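PDB 5DZQ: toxin-like protein from Paenibacillus larvae subsp. larvae BRL-230010, which probably transfers ADP-ribose from NAD+ to a target protein, as a C3-like mono-ADP-ribosyltransferase toxin. Local coordinates for residues K52-Y57 with P69-K74; V93-D98 with L139-V144; R152-T157 with I205-T210. All blocks are in the same frame, centred on the assembly; numbering follows the deposited sequence.

From the N terminus the three contacts follow one another in series, and none nests in or crosses another. Contact 1 closes a loop of 11 residues and joins helices 51-60 and 69-83. Strand 91-97 comes next and opens contact 2, which closes over 40 residues on strand 139-142 and so links the five-stranded mixed sheet to the three-stranded one. Contact 3 starts soon afterwards on strand 154-160 and returns after 47 residues to strand 203-211 inside the five-stranded sheet. Contacts 2 and 3 touch because strands 91-97 and 154-160 are neighbours, with a probable bond from Thr156 N to Arg95 O. Contact 1 stands apart, its centre about 21 Å from that of contact 2.

Contact 1. Residues K52-Y57 with P69-K74; sequences KPFNTY and PEIDKK
Tyr57 and Ile71 reach toward each other from their helices and slide past in opposite directions, the branched chain lying over one face of the phenol ring. CG2 of Ile71 makes a CH-pi contact, 3.7 Å from the centroid of the Tyr57 ring and displaced toward its rim. The other tip, CD1, lies nearer the base of the ring, 3.8 Å from Tyr57 CD2. With its CG anti to the backbone N (chi1 171°), Tyr57 carries its hydroxyl across to the next residue of the facing helix. There OH donates to Asp72 OD1 at 2.6 Å, meeting the syn side of the carboxylate a little out of its plane. The two side chains cross at about a right angle, with ring and carboxylate planes 49° apart, and OD1 sits at the ring edge. Lys68 N also bonds to Tyr57 OH and Gly66 N to Asp72 OD2, so the polar end of the pair is held by the connection between the helices as well.

One turn before Tyr57, Phe54 meets the same isoleucine obliquely, its CD2 lying 4.1 Å from Ile71 CD1. Beyond, the ring end of Phe54 approaches the aliphatic part of Lys74, CZ to CD at 4.2 Å. Ile71 CD1 is thus shared by two aromatic rings. The ammonium of Lys74 is engaged elsewhere, by Glu46 and by Tyr111 O of the second subunit.

The segment axes come no closer than 11.5 Å and their directions differ by 111°, which leaves long side chains to bridge the gap in this all-helical N-terminal part of the fold. Helix 38-49 packs against Phe54 and Lys74, and Asn108 of the second subunit lies against Tyr57 and Ile71.

Contact 2. Residues V93-D98 with L139-V144; sequences VYRGDD and LSTSIV
The arginine-bearing first strand and the Ser-Thr-Ser motif of the C3-like ADP-ribosyltransferase core meet here, in residues Tyr94-Arg95 and Ser140-Ser142; in relatives these elements line the NAD-binding cleft. A single antiparallel, hydrogen-bonded pair joins Tyr94 and Ser142: Tyr94 N donates to Ser142 O at 2.9 Å and Ser142 N returns to Tyr94 O at 2.7 Å. The strands then diverge, their directions 105° apart.

Arg95 spans the widening angle. A bend at chi3 (57°) turns its guanidinium so that NH1 donates to Ser140 O at 3.0 Å, in the guanidinium plane though tilted from that of the carbonyl. The side-on edge grips Asp97, NE to OD2 at 3.2 Å and NH2 to OD1 at 2.8 Å; three bonds therefore fix the rotation of the group. Its aliphatic part packs obliquely on Leu139, CD to CD1 at 3.6 Å.

With CG set between the backbone N and the carbonyl carbon (chi1 76°), the Tyr94 ring rises from its strand and takes Ser142 CB over one face, 3.8 Å from the centroid. Val144 CG2 approaches obliquely, 3.7 Å from CE1 of Tyr94. At the far end Tyr94 OH bonds to Phe149 N and to a water that donates to Ile143 O. Val93, on the other side of the strand, presses CG2 tightly against Thr141 CB; the Thr141 hydroxyl bonds to Leu181 O.

Strand 91-97 is an outer strand of the five-stranded sheet, pairing with 154-160, while 139-142 is an outer strand of the three-stranded sheet beside 179-183. The bridge thus ties the two sheets at one point, where their edge strands cross steeply, and Ser140 packs beside Glu180, probably the glutamate of the family's Arg-Ser-Glu signature.

Contact 3. Residues R152-T157 with I205-T210; sequences RPVLTT and IKIEAT
Pro153 O receives Ile205 N at 2.8 Å, the first bond between two strands that run parallel with axes 17° apart. Val154 sends its side chain to the face shared with Ile205 and Ile207; the Val154 and Ile207 side chains meet obliquely, CG1 of Val154 lying 3.8 Å from CD1 of Ile207. Leu155 uses both backbone polar atoms, N to Ile205 O at 2.9 Å and O to Ile207 N at 2.8 Å. On the other face its CD1 lies beside Lys206, 3.6 Å from CE, the two chains pointing the same way. This is the one parallel pairing of the mixed five-stranded sheet of the ADP-ribosyltransferase fold, set between strand 91-97 on one flank and 187-198 on the other. Thr156 returns to the Val154 face and rests OG1 against Ile207, 3.7 Å from CB. Thr157 N donates to Ile207 O, and its OG1 takes a weak bond from Lys206 NZ at 3.4 Å and also bonds to a glycerol, probably from the crystallisation liquor. The lysine, bent from chi2 to chi4, leans forward along its own strand, so that NZ also forms a salt bridge to Glu208 OE2 at 3.0 Å, on the anti lone pair; Tyr195 OH binds the same oxygen. Finally, Thr157 O accepts from Ala209 N.

Contact 1. Residues K52-Y57 with P69-K74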
loop_
_atom_site.group_PDB
_atom_site.type_symbol
_atom_site.label_atom_id
_atom_site.label_comp_id
_atom_site.label_asym_id
_atom_site.label_seq_id
_atom_site.Cartn_x
_atom_site.Cartn_y
_atom_site.Cartn_z
ATOM N N LYS B 52 -0.597 2.007 6.691
ATOM C CA LYS B 52 -0.988 0.616 6.947
ATOM C C LYS B 52 -0.904 0.189 8.432
ATOM O O LYS B 52 -1.856 -0.399 8.948
ATOM C CB LYS B 52 -0.154 -0.339 6.074
ATOM C CG LYS B 52 -0.409 -1.809 6.328
ATOM C CD LYS B 52 0.518 -2.653 5.463
ATOM C CE LYS B 52 0.485 -4.120 5.849
ATOM N NZ LYS B 52 -0.896 -4.667 5.783
ATOM N N PRO B 53 0.210 0.484 9.134
ATOM C CA PRO B 53 0.222 0.043 10.537
ATOM C C PRO B 53 -0.859 0.681 11.426
ATOM O O PRO B 53 -1.358 0.009 12.328
ATOM C CB PRO B 53 1.614 0.469 11.034
ATOM C CG PRO B 53 2.408 0.680 9.816
ATOM C CD PRO B 53 1.495 1.084 8.737
ATOM N N PHE B 54 -1.183 1.952 11.195
ATOM C CA PHE B 54 -2.313 2.591 11.870
ATOM C C PHE B 54 -3.612 1.841 11.563
ATOM O O PHE B 54 -4.393 1.503 12.451
ATOM C CB PHE B 54 -2.492 4.048 11.422
ATOM C CG PHE B 54 -1.472 5.001 11.974
ATOM C CD1 PHE B 54 -0.285 5.239 11.289
ATOM C CD2 PHE B 54 -1.711 5.680 13.156
ATOM C CE1 PHE B 54 0.665 6.133 11.782
ATOM C CE2 PHE B 54 -0.764 6.571 13.664
ATOM C CZ PHE B 54 0.419 6.800 12.970
ATOM N N ASN B 55 -3.862 1.623 10.284
ATOM C CA ASN B 55 -5.145 1.052 9.887
ATOM C C ASN B 55 -5.296 -0.427 10.204
ATOM O O ASN B 55 -6.402 -0.885 10.496
ATOM C CB ASN B 55 -5.382 1.307 8.405
ATOM C CG ASN B 55 -5.541 2.787 8.098
ATOM O OD1 ASN B 55 -5.952 3.561 8.952
ATOM N ND2 ASN B 55 -5.206 3.183 6.882
ATOM N N THR B 56 -4.208 -1.195 10.161
ATOM C CA THR B 56 -4.336 -2.597 10.517
ATOM C C THR B 56 -4.616 -2.695 12.030
ATOM O O THR B 56 -5.391 -3.543 12.469
ATOM C CB THR B 56 -3.079 -3.418 10.113
ATOM O OG1 THR B 56 -1.913 -2.839 10.699
ATOM C CG2 THR B 56 -2.915 -3.412 8.614
ATOM N N TYR B 57 -4.022 -1.809 12.826
ATOM C CA TYR B 57 -4.326 -1.766 14.264
ATOM C C TYR B 57 -5.811 -1.458 14.514
ATOM O O TYR B 57 -6.477 -2.102 15.333
ATOM C CB TYR B 57 -3.464 -0.721 14.984
ATOM C CG TYR B 57 -3.874 -0.451 16.441
ATOM C CD1 TYR B 57 -3.608 -1.370 17.445
ATOM C CD2 TYR B 57 -4.521 0.732 16.801
ATOM C CE1 TYR B 57 -3.974 -1.124 18.779
ATOM C CE2 TYR B 57 -4.893 0.988 18.122
ATOM C CZ TYR B 57 -4.619 0.058 19.108
ATOM O OH TYR B 57 -4.992 0.307 20.424
ATOM N N PRO B 69 -1.671 1.376 24.093
ATOM C CA PRO B 69 -1.879 2.736 24.609
ATOM C C PRO B 69 -0.999 3.798 23.950
ATOM O O PRO B 69 -1.382 4.970 23.916
ATOM C CB PRO B 69 -1.544 2.591 26.098
ATOM C CG PRO B 69 -1.902 1.171 26.406
ATOM C CD PRO B 69 -1.474 0.402 25.181
ATOM N N GLU B 70 0.144 3.398 23.411
ATOM C CA GLU B 70 1.055 4.371 22.824
ATOM C C GLU B 70 0.561 4.852 21.467
ATOM O O GLU B 70 0.568 6.051 21.201
ATOM C CB GLU B 70 2.467 3.797 22.707
ATOM C CG GLU B 70 3.174 3.631 24.054
ATOM C CD GLU B 70 3.237 4.926 24.863
ATOM O OE1 GLU B 70 3.447 6.005 24.267
ATOM O OE2 GLU B 70 3.073 4.866 26.100
ATOM N N ILE B 71 0.124 3.936 20.608
ATOM C CA ILE B 71 -0.427 4.367 19.331
ATOM C C ILE B 71 -1.797 5.011 19.550
ATOM O O ILE B 71 -2.208 5.870 18.773
ATOM C CB ILE B 71 -0.538 3.214 18.308
ATOM C CG1 ILE B 71 -0.905 3.773 16.933
ATOM C CG2 ILE B 71 -1.535 2.189 18.749
ATOM C CD1 ILE B 71 -1.389 2.745 15.935
ATOM N N ASP B 72 -2.496 4.616 20.614
ATOM C CA ASP B 72 -3.769 5.238 20.952
ATOM C C ASP B 72 -3.572 6.731 21.132
ATOM O O ASP B 72 -4.410 7.519 20.720
ATOM C CB ASP B 72 -4.367 4.632 22.224
ATOM C CG ASP B 72 -4.926 3.241 22.001
ATOM O OD1 ASP B 72 -5.113 2.848 20.830
ATOM O OD2 ASP B 72 -5.177 2.537 22.999
ATOM N N LYS B 73 -2.452 7.115 21.743
ATOM C CA LYS B 73 -2.151 8.532 21.962
ATOM C C LYS B 73 -2.114 9.312 20.644
ATOM O O LYS B 73 -2.689 10.403 20.541
ATOM C CB LYS B 73 -0.817 8.696 22.695
ATOM C CG LYS B 73 -0.866 8.442 24.191
ATOM C CD LYS B 73 0.423 8.932 24.852
ATOM C CE LYS B 73 0.415 8.716 26.361
ATOM N NZ LYS B 73 0.496 7.271 26.717
ATOM N N LYS B 74 -1.443 8.752 19.641
ATOM C CA LYS B 74 -1.372 9.387 18.323
ATOM C C LYS B 74 -2.733 9.430 17.650
ATOM O O LYS B 74 -3.086 10.399 16.969
ATOM C CB LYS B 74 -0.398 8.639 17.396
ATOM C CG LYS B 74 1.029 8.537 17.882
ATOM C CD LYS B 74 1.859 7.837 16.814
ATOM C CE LYS B 74 3.202 7.384 17.349
ATOM N NZ LYS B 74 3.958 6.618 16.317
#

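Contact 2. Residues V93-D98 with L139-V144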
loop_
_atom_site.group_PDB
_atom_site.type_symbol
_atom_site.label_atom_id
_atom_site.label_comp_id
_atom_site.label_asym_id
_atom_site.label_seq_id
_atom_site.Cartn_x
_atom_site.Cartn_y
_atom_site.Cartn_z
ATOM N N VAL B 93 -15.031 11.314 -4.423
ATOM C CA VAL B 93 -13.688 10.756 -4.366
ATOM C C VAL B 93 -13.761 9.266 -4.643
ATOM O O VAL B 93 -14.853 8.707 -4.744
ATOM C CB VAL B 93 -13.017 11.019 -3.007
ATOM C CG1 VAL B 93 -12.827 12.522 -2.811
ATOM C CG2 VAL B 93 -13.864 10.435 -1.877
ATOM N N TYR B 94 -12.603 8.623 -4.784
ATOM C CA TYR B 94 -12.587 7.198 -5.091
ATOM C C TYR B 94 -11.425 6.456 -4.446
ATOM O O TYR B 94 -10.432 7.074 -4.045
ATOM C CB TYR B 94 -12.552 6.977 -6.606
ATOM C CG TYR B 94 -11.220 7.217 -7.269
ATOM C CD1 TYR B 94 -10.849 8.484 -7.702
ATOM C CD2 TYR B 94 -10.342 6.167 -7.492
ATOM C CE1 TYR B 94 -9.622 8.689 -8.323
ATOM C CE2 TYR B 94 -9.130 6.369 -8.103
ATOM C CZ TYR B 94 -8.781 7.628 -8.517
ATOM O OH TYR B 94 -7.577 7.811 -9.147
ATOM N N ARG B 95 -11.582 5.131 -4.386
ATOM C CA ARG B 95 -10.622 4.167 -3.815
ATOM C C ARG B 95 -10.607 2.913 -4.649
ATOM O O ARG B 95 -11.667 2.364 -4.919
ATOM C CB ARG B 95 -11.024 3.733 -2.400
ATOM C CG ARG B 95 -10.581 4.589 -1.269
ATOM C CD ARG B 95 -10.621 3.755 0.001
ATOM N NE ARG B 95 -9.791 2.561 -0.149
ATOM C CZ ARG B 95 -8.469 2.546 0.018
ATOM N NH1 ARG B 95 -7.822 3.661 0.349
ATOM N NH2 ARG B 95 -7.791 1.418 -0.149
ATOM N N GLY B 96 -9.431 2.412 -5.012
ATOM C CA GLY B 96 -9.339 1.064 -5.551
ATOM C C GLY B 96 -9.072 0.101 -4.404
ATOM O O GLY B 96 -8.511 0.495 -3.384
ATOM N N ASP B 97 -9.486 -1.153 -4.543
ATOM C CA ASP B 97 -9.173 -2.157 -3.524
ATOM C C ASP B 97 -9.062 -3.517 -4.190
ATOM O O ASP B 97 -9.609 -3.729 -5.275
ATOM C CB ASP B 97 -10.243 -2.188 -2.417
ATOM C CG ASP B 97 -10.106 -1.044 -1.417
ATOM O OD1 ASP B 97 -9.108 -1.033 -0.648
ATOM O OD2 ASP B 97 -11.000 -0.161 -1.386
ATOM N N ASP B 98 -8.341 -4.447 -3.563
ATOM C CA ASP B 98 -8.392 -5.815 -4.039
ATOM C C ASP B 98 -9.559 -6.508 -3.350
ATOM O O ASP B 98 -10.222 -5.928 -2.489
ATOM C CB ASP B 98 -7.064 -6.558 -3.807
ATOM C CG ASP B 98 -6.613 -6.544 -2.356
ATOM O OD1 ASP B 98 -7.440 -6.797 -1.453
ATOM O OD2 ASP B 98 -5.407 -6.300 -2.122
ATOM N N LEU B 139 -9.694 6.796 6.346
ATOM C CA LEU B 139 -10.127 6.522 4.988
ATOM C C LEU B 139 -9.487 7.506 4.003
ATOM O O LEU B 139 -9.953 8.634 3.849
ATOM C CB LEU B 139 -11.649 6.582 4.927
ATOM C CG LEU B 139 -12.357 6.279 3.606
ATOM C CD1 LEU B 139 -11.935 4.927 3.094
ATOM C CD2 LEU B 139 -13.864 6.337 3.806
ATOM N N SER B 140 -8.410 7.068 3.353
ATOM C CA SER B 140 -7.742 7.890 2.343
ATOM C C SER B 140 -8.403 7.638 0.999
ATOM O O SER B 140 -8.658 6.486 0.641
ATOM C CB SER B 140 -6.251 7.570 2.256
ATOM O OG SER B 140 -5.669 7.601 3.546
ATOM N N THR B 141 -8.673 8.709 0.262
ATOM C CA THR B 141 -9.366 8.602 -1.016
ATOM C C THR B 141 -8.673 9.467 -2.062
ATOM O O THR B 141 -8.019 10.450 -1.718
ATOM C CB THR B 141 -10.823 9.020 -0.892
ATOM O OG1 THR B 141 -10.907 10.404 -0.511
ATOM C CG2 THR B 141 -11.538 8.171 0.163
ATOM N N SER B 142 -8.800 9.088 -3.333
ATOM C CA SER B 142 -8.173 9.845 -4.409
ATOM C C SER B 142 -9.213 10.724 -5.094
ATOM O O SER B 142 -10.414 10.453 -5.032
ATOM C CB SER B 142 -7.507 8.913 -5.427
ATOM O OG SER B 142 -6.603 8.012 -4.807
ATOM N N ILE B 143 -8.727 11.776 -5.737
ATOM C CA ILE B 143 -9.556 12.760 -6.414
ATOM C C ILE B 143 -9.287 12.690 -7.913
ATOM O O ILE B 143 -8.131 12.715 -8.328
ATOM C CB ILE B 143 -9.247 14.190 -5.916
ATOM C CG1 ILE B 143 -9.492 14.305 -4.409
ATOM C CG2 ILE B 143 -10.064 15.212 -6.670
ATOM C CD1 ILE B 143 -8.424 15.121 -3.705
ATOM N N VAL B 144 -10.331 12.604 -8.725
ATOM C CA VAL B 144 -10.124 12.607 -10.180
ATOM C C VAL B 144 -9.739 13.995 -10.668
ATOM O O VAL B 144 -10.454 14.968 -10.430
ATOM C CB VAL B 144 -11.380 12.128 -10.943
ATOM C CG1 VAL B 144 -11.209 12.347 -12.458
ATOM C CG2 VAL B 144 -11.643 10.660 -10.651
HETATM O O HOH W 1 -6.666 10.131 -9.307
#

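Contact 3. Residues R152-T157 with I205-T210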
loop_
_atom_site.group_PDB
_atom_site.type_symbol
_atom_site.label_atom_id
_atom_site.label_comp_id
_atom_site.label_asym_id
_atom_site.label_seq_id
_atom_site.Cartn_x
_atom_site.Cartn_y
_atom_site.Cartn_z
ATOM N N ARG B 152 -7.232 -1.809 -9.975
ATOM C CA ARG B 152 -7.519 -2.864 -9.003
ATOM C C ARG B 152 -8.936 -3.380 -9.247
ATOM O O ARG B 152 -9.747 -2.676 -9.856
ATOM C CB ARG B 152 -7.322 -2.341 -7.584
ATOM C CG ARG B 152 -5.933 -1.693 -7.413
ATOM C CD ARG B 152 -5.389 -1.825 -6.013
ATOM N NE ARG B 152 -5.788 -0.717 -5.160
ATOM C CZ ARG B 152 -5.016 0.328 -4.877
ATOM N NH1 ARG B 152 -3.791 0.409 -5.384
ATOM N NH2 ARG B 152 -5.470 1.292 -4.084
ATOM N N PRO B 153 -9.227 -4.623 -8.811
ATOM C CA PRO B 153 -10.513 -5.235 -9.175
ATOM C C PRO B 153 -11.742 -4.513 -8.611
ATOM O O PRO B 153 -12.820 -4.597 -9.197
ATOM C CB PRO B 153 -10.405 -6.662 -8.604
ATOM C CG PRO B 153 -9.239 -6.643 -7.649
ATOM C CD PRO B 153 -8.316 -5.585 -8.157
ATOM N N VAL B 154 -11.590 -3.817 -7.498
ATOM C CA VAL B 154 -12.724 -3.114 -6.914
ATOM C C VAL B 154 -12.513 -1.610 -6.975
ATOM O O VAL B 154 -11.421 -1.116 -6.707
ATOM C CB VAL B 154 -12.953 -3.543 -5.456
ATOM C CG1 VAL B 154 -14.218 -2.880 -4.905
ATOM C CG2 VAL B 154 -13.071 -5.057 -5.386
ATOM N N LEU B 155 -13.556 -0.888 -7.364
ATOM C CA LEU B 155 -13.508 0.561 -7.388
ATOM C C LEU B 155 -14.694 1.093 -6.602
ATOM O O LEU B 155 -15.847 0.774 -6.903
ATOM C CB LEU B 155 -13.526 1.080 -8.837
ATOM C CG LEU B 155 -13.272 2.554 -9.190
ATOM C CD1 LEU B 155 -14.398 3.473 -8.810
ATOM C CD2 LEU B 155 -11.965 3.075 -8.599
ATOM N N THR B 156 -14.410 1.919 -5.603
ATOM C CA THR B 156 -15.453 2.561 -4.812
ATOM C C THR B 156 -15.446 4.057 -5.072
ATOM O O THR B 156 -14.410 4.686 -4.951
ATOM C CB THR B 156 -15.248 2.314 -3.297
ATOM O OG1 THR B 156 -15.186 0.905 -3.048
ATOM C CG2 THR B 156 -16.388 2.921 -2.496
ATOM N N THR B 157 -16.582 4.634 -5.451
ATOM C CA THR B 157 -16.679 6.092 -5.456
ATOM C C THR B 157 -17.541 6.514 -4.275
ATOM O O THR B 157 -18.511 5.837 -3.943
ATOM C CB THR B 157 -17.275 6.653 -6.767
ATOM O OG1 THR B 157 -18.464 5.934 -7.105
ATOM C CG2 THR B 157 -16.274 6.537 -7.905
ATOM N N ILE B 205 -15.492 -4.577 -10.067
ATOM C CA ILE B 205 -16.611 -4.500 -9.151
ATOM C C ILE B 205 -16.717 -3.058 -8.717
ATOM O O ILE B 205 -15.775 -2.508 -8.144
ATOM C CB ILE B 205 -16.431 -5.439 -7.942
ATOM C CG1 ILE B 205 -16.564 -6.894 -8.402
ATOM C CG2 ILE B 205 -17.453 -5.127 -6.866
ATOM C CD1 ILE B 205 -16.053 -7.911 -7.395
ATOM N N LYS B 206 -17.851 -2.436 -9.031
ATOM C CA LYS B 206 -18.061 -1.016 -8.780
ATOM C C LYS B 206 -18.962 -0.824 -7.571
ATOM O O LYS B 206 -20.037 -1.412 -7.489
ATOM C CB LYS B 206 -18.665 -0.335 -10.020
ATOM C CG LYS B 206 -18.995 1.165 -9.865
ATOM C CD LYS B 206 -17.768 1.978 -9.460
ATOM C CE LYS B 206 -17.651 3.272 -10.247
ATOM N NZ LYS B 206 -18.739 4.248 -9.996
ATOM N N ILE B 207 -18.504 -0.020 -6.617
ATOM C CA ILE B 207 -19.298 0.322 -5.445
ATOM C C ILE B 207 -19.535 1.823 -5.416
ATOM O O ILE B 207 -18.591 2.600 -5.459
ATOM C CB ILE B 207 -18.611 -0.119 -4.124
ATOM C CG1 ILE B 207 -18.399 -1.635 -4.127
ATOM C CG2 ILE B 207 -19.459 0.326 -2.913
ATOM C CD1 ILE B 207 -17.477 -2.144 -3.028
ATOM N N GLU B 208 -20.795 2.233 -5.357
ATOM C CA GLU B 208 -21.118 3.648 -5.236
ATOM C C GLU B 208 -21.727 3.906 -3.856
ATOM O O GLU B 208 -22.711 3.267 -3.475
ATOM C CB GLU B 208 -22.062 4.080 -6.366
ATOM C CG GLU B 208 -21.454 3.782 -7.736
ATOM C CD GLU B 208 -22.280 4.322 -8.889
ATOM O OE1 GLU B 208 -23.478 4.598 -8.684
ATOM O OE2 GLU B 208 -21.719 4.465 -9.996
ATOM N N ALA B 209 -21.130 4.829 -3.102
ATOM C CA ALA B 209 -21.513 5.018 -1.706
ATOM C C ALA B 209 -21.590 6.488 -1.309
ATOM O O ALA B 209 -20.989 7.355 -1.951
ATOM C CB ALA B 209 -20.541 4.285 -0.789
ATOM N N THR B 210 -22.336 6.757 -0.245
ATOM C CA THR B 210 -22.461 8.108 0.290
ATOM C C THR B 210 -22.034 8.149 1.753
ATOM O O THR B 210 -22.541 7.390 2.566
ATOM C CB THR B 210 -23.901 8.627 0.170
ATOM O OG1 THR B 210 -24.285 8.634 -1.209
ATOM C CG2 THR B 210 -24.001 10.040 0.720
#